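Local coordinates for uncharacterized protein (Staphylococcus saprophyticus subsp. saprophyticus, PDB 3Q6A) that is of unknown function but belongs to the AHA1 family, related in sequence to the C-terminal domain of activators of the Hsp90 ATPase, at residues I59-V62 / Q66-A69; I68-T71 / P76-I79. All coordinates share one frame; numbering follows the deposited sequence.

Contact 1. Residues I59-V62 / Q66-A69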
loop_
_atom_site.group_PDB
_atom_site.type_symbol
_atom_site.label_atom_id
_atom_site.label_comp_id
_atom_site.label_asym_id
_atom_site.label_seq_id
_atom_site.Cartn_x
_atom_site.Cartn_y
_atom_site.Cartn_z
ATOM N N ILE D 59 -6.008 20.522 -13.915
ATOM C CA ILE D 59 -4.760 19.917 -14.354
ATOM C C ILE D 59 -3.795 20.988 -14.837
ATOM O O ILE D 59 -4.032 21.636 -15.855
ATOM C CB ILE D 59 -5.042 18.919 -15.463
ATOM C CG1 ILE D 59 -5.974 17.840 -14.926
ATOM C CG2 ILE D 59 -3.758 18.301 -15.957
ATOM C CD1 ILE D 59 -6.862 17.228 -15.965
ATOM N N GLU D 60 -2.707 21.165 -14.096
ATOM C CA GLU D 60 -1.700 22.167 -14.419
ATOM C C GLU D 60 -0.798 21.847 -15.614
ATOM O O GLU D 60 -0.708 22.633 -16.555
ATOM C CB GLU D 60 -0.847 22.446 -13.182
ATOM C CG GLU D 60 -1.581 23.258 -12.132
ATOM C CD GLU D 60 -0.891 23.262 -10.785
ATOM O OE1 GLU D 60 0.360 23.233 -10.745
ATOM O OE2 GLU D 60 -1.611 23.309 -9.763
ATOM N N ARG D 61 -0.131 20.701 -15.581
ATOM C CA ARG D 61 0.766 20.314 -16.667
ATOM C C ARG D 61 0.572 18.845 -16.972
ATOM O O ARG D 61 0.394 18.038 -16.061
ATOM C CB ARG D 61 2.226 20.548 -16.263
ATOM C CG ARG D 61 2.493 21.936 -15.724
ATOM C CD ARG D 61 3.908 22.096 -15.178
ATOM N NE ARG D 61 4.938 21.923 -16.202
ATOM C CZ ARG D 61 5.468 20.751 -16.545
ATOM N NH1 ARG D 61 5.070 19.639 -15.944
ATOM N NH2 ARG D 61 6.402 20.696 -17.487
ATOM N N VAL D 62 0.603 18.506 -18.257
ATOM C CA VAL D 62 0.447 17.123 -18.694
ATOM C C VAL D 62 1.379 16.819 -19.859
ATOM O O VAL D 62 1.373 17.518 -20.875
ATOM C CB VAL D 62 -0.996 16.817 -19.138
ATOM C CG1 VAL D 62 -1.044 15.499 -19.887
ATOM C CG2 VAL D 62 -1.899 16.743 -17.934
ATOM N N GLN D 66 3.773 10.495 -19.483
ATOM C CA GLN D 66 4.960 10.818 -18.717
ATOM C C GLN D 66 4.766 11.707 -17.490
ATOM O O GLN D 66 5.524 11.620 -16.520
ATOM C CB GLN D 66 5.990 11.451 -19.643
ATOM C CG GLN D 66 7.253 11.903 -18.950
ATOM C CD GLN D 66 8.353 12.226 -19.938
ATOM O OE1 GLN D 66 8.876 11.338 -20.615
ATOM N NE2 GLN D 66 8.707 13.503 -20.033
ATOM N N LEU D 67 3.766 12.577 -17.525
ATOM C CA LEU D 67 3.564 13.444 -16.382
ATOM C C LEU D 67 2.194 14.076 -16.296
ATOM O O LEU D 67 1.586 14.443 -17.305
ATOM C CB LEU D 67 4.645 14.529 -16.366
ATOM C CG LEU D 67 4.558 15.639 -15.320
ATOM C CD1 LEU D 67 5.934 16.240 -15.119
ATOM C CD2 LEU D 67 3.570 16.707 -15.769
ATOM N N ILE D 68 1.717 14.181 -15.058
ATOM C CA ILE D 68 0.426 14.785 -14.747
ATOM C C ILE D 68 0.722 15.653 -13.540
ATOM O O ILE D 68 1.208 15.150 -12.535
ATOM C CB ILE D 68 -0.614 13.738 -14.321
ATOM C CG1 ILE D 68 -0.825 12.716 -15.433
ATOM C CG2 ILE D 68 -1.931 14.434 -13.956
ATOM C CD1 ILE D 68 -1.787 11.596 -15.052
ATOM N N ALA D 69 0.454 16.953 -13.630
ATOM C CA ALA D 69 0.737 17.824 -12.502
ATOM C C ALA D 69 -0.490 18.623 -12.114
ATOM O O ALA D 69 -1.320 18.974 -12.962
ATOM C CB ALA D 69 1.891 18.753 -12.829
#

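Contact 2. Residues I68-T71 / P76-I79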
loop_
_atom_site.group_PDB
_atom_site.type_symbol
_atom_site.label_atom_id
_atom_site.label_comp_id
_atom_site.label_asym_id
_atom_site.label_seq_id
_atom_site.Cartn_x
_atom_site.Cartn_y
_atom_site.Cartn_z
ATOM N N ILE D 68 1.717 14.181 -15.058
ATOM C CA ILE D 68 0.426 14.785 -14.747
ATOM C C ILE D 68 0.722 15.653 -13.540
ATOM O O ILE D 68 1.208 15.150 -12.535
ATOM C CB ILE D 68 -0.614 13.738 -14.321
ATOM C CG1 ILE D 68 -0.825 12.716 -15.433
ATOM C CG2 ILE D 68 -1.931 14.434 -13.956
ATOM C CD1 ILE D 68 -1.787 11.596 -15.052
ATOM N N ALA D 69 0.454 16.953 -13.630
ATOM C CA ALA D 69 0.737 17.824 -12.502
ATOM C C ALA D 69 -0.490 18.623 -12.114
ATOM O O ALA D 69 -1.320 18.974 -12.962
ATOM C CB ALA D 69 1.891 18.753 -12.829
ATOM N N PHE D 70 -0.603 18.894 -10.819
ATOM C CA PHE D 70 -1.724 19.648 -10.286
ATOM C C PHE D 70 -1.466 19.936 -8.815
ATOM O O PHE D 70 -0.408 19.604 -8.288
ATOM C CB PHE D 70 -3.025 18.861 -10.475
ATOM C CG PHE D 70 -3.079 17.562 -9.707
ATOM C CD1 PHE D 70 -3.613 17.513 -8.419
ATOM C CD2 PHE D 70 -2.583 16.390 -10.273
ATOM C CE1 PHE D 70 -3.652 16.309 -7.706
ATOM C CE2 PHE D 70 -2.611 15.187 -9.574
ATOM C CZ PHE D 70 -3.150 15.148 -8.285
ATOM N N THR D 71 -2.428 20.576 -8.155
ATOM C CA THR D 71 -2.278 20.912 -6.747
ATOM C C THR D 71 -3.523 20.537 -5.947
ATOM O O THR D 71 -4.636 20.460 -6.476
ATOM C CB THR D 71 -2.027 22.448 -6.546
ATOM O OG1 THR D 71 -0.946 22.881 -7.384
ATOM C CG2 THR D 71 -1.640 22.753 -5.096
ATOM N N PRO D 76 1.717 21.034 -4.106
ATOM C CA PRO D 76 1.965 20.676 -5.510
ATOM C C PRO D 76 2.056 19.152 -5.619
ATOM O O PRO D 76 2.639 18.499 -4.754
ATOM C CB PRO D 76 3.313 21.340 -5.805
ATOM C CG PRO D 76 3.297 22.543 -4.905
ATOM C CD PRO D 76 2.729 21.988 -3.618
ATOM N N ILE D 77 1.483 18.593 -6.676
ATOM C CA ILE D 77 1.510 17.146 -6.878
ATOM C C ILE D 77 1.872 16.812 -8.329
ATOM O O ILE D 77 1.424 17.481 -9.264
ATOM C CB ILE D 77 0.147 16.521 -6.565
ATOM C CG1 ILE D 77 -0.124 16.591 -5.053
ATOM C CG2 ILE D 77 0.100 15.081 -7.062
ATOM C CD1 ILE D 77 -1.522 16.124 -4.680
ATOM N N THR D 78 2.695 15.781 -8.496
ATOM C CA THR D 78 3.091 15.321 -9.821
ATOM C C THR D 78 3.076 13.803 -9.798
ATOM O O THR D 78 3.473 13.186 -8.800
ATOM C CB THR D 78 4.520 15.763 -10.201
ATOM O OG1 THR D 78 5.442 15.267 -9.228
ATOM C CG2 THR D 78 4.623 17.274 -10.276
ATOM N N ILE D 79 2.570 13.219 -10.880
ATOM C CA ILE D 79 2.522 11.778 -11.042
ATOM C C ILE D 79 3.333 11.541 -12.304
ATOM O O ILE D 79 2.931 11.962 -13.384
ATOM C CB ILE D 79 1.099 11.289 -11.224
ATOM C CG1 ILE D 79 0.255 11.707 -10.001
ATOM C CG2 ILE D 79 1.096 9.772 -11.355
ATOM C CD1 ILE D 79 -1.203 11.310 -10.083
#

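Contact 1. Residues I59-V62 / Q66-A69
L67 meets the guanidinium of R61 with its two methyls: CD2 lies 3.3 Å from R61 NH1, at the edge of the flat group and near its plane, with CD1 a little farther off. The leucine reaches it because CG stands anti to the backbone N (chi1 174°), which turns the branch toward the other strand; R61 comes to meet it through a bend at chi3 (63°). The charged end of the arginine is held from outside, by a salt bridge from NH2 to E63, whose carboxylate also takes a hydrogen bond from Q66 NE2. The carbonyl of L67 faces V62, whose CA makes a CH···O contact with L67 O at 3.2 Å. I68 pairs with V62 across a non-hydrogen-bonded position, both side chains on the face that helix 13-21 packs against, where F17, F20 and V21 touch the isoleucine. This is the beta hairpin of strands 53-63 and 67-72, and a classic beta bulge interrupts it where E60 and R61 both stand opposite A69. The carbonyl oxygen of A69 takes two N-H groups in consequence: a 2.8 Å bond from E60 N, tilted from the carbonyl plane, and a weak one of 3.4 Å from R61 N. A69 N gives a bond of 2.7 Å to R61 O. A69 CB rests 3.9 Å from R61 CB on the face opposite I68, while E60 CB sits against A69 O and E60 OE2 is hydrogen-bonded to T71 OG1 on strand 67-72.

Contact 2. Residues I68-T71 / P76-I79
F70 holds CG in the crowded position between its backbone N and carbonyl carbon (chi1 64°), and this swings the ring across the strand onto I77. I77 answers with CG2 anti to its own N and CG1 anti to its carbonyl carbon (chi1 -70°), which places CB over the face of the ring, CG2 by the CZ/CE2 rim and CD1 just outside the rim by CE1. I77 CB lies 4.1 Å from the F70 centroid in a CH-pi contact set toward the rim; I77 CG2 touches F70 CZ at 3.5 Å and I77 CD1 reaches F70 CE1 at 3.7 Å. I79 CD1 comes to the ring edge instead, near its plane and 4.2 Å from F70 CE2. I68 and I79 stand side by side on this same face, their CB atoms 4.3 Å apart, and F20 of helix 13-21 touches both, so the apolar row lies on the helix-covered side of the antiparallel sheet of this Bet v 1-like fold. Strands 67-72 and 75-84 form a regular beta hairpin here; the N-to-C directions of the two short segments make 161°. Reciprocal bonds join each hydrogen-bonded pair: F70 N and O engage I77 O and N, with I77 N approaching F70 O at 2.7 Å, and I68 N and O pair with I79 O and N in the same way. On the other face T78 CG2 meets A69 CB at 4.0 Å, and T71 CG2 packs beside the P76 ring nitrogen.

In the fold
Contacts 1 and 2 lie side by side in the antiparallel sheet, their centres 6 Å apart and on the same side of the chain's centre. Strand 67-72 is common to both: it pairs with 53-63 along one edge and with 75-84 along the other, so two successive hairpins form a three-stranded meander in chain order. I68 and A69 belong to both contacts, each using its backbone toward one or the other neighbour. E60 OE2 also ties strand 53-63 to T71 of contact 2. Contact 1 is partly buried and contact 2 buried; I68, shared by both, and I79 face helix 13-21.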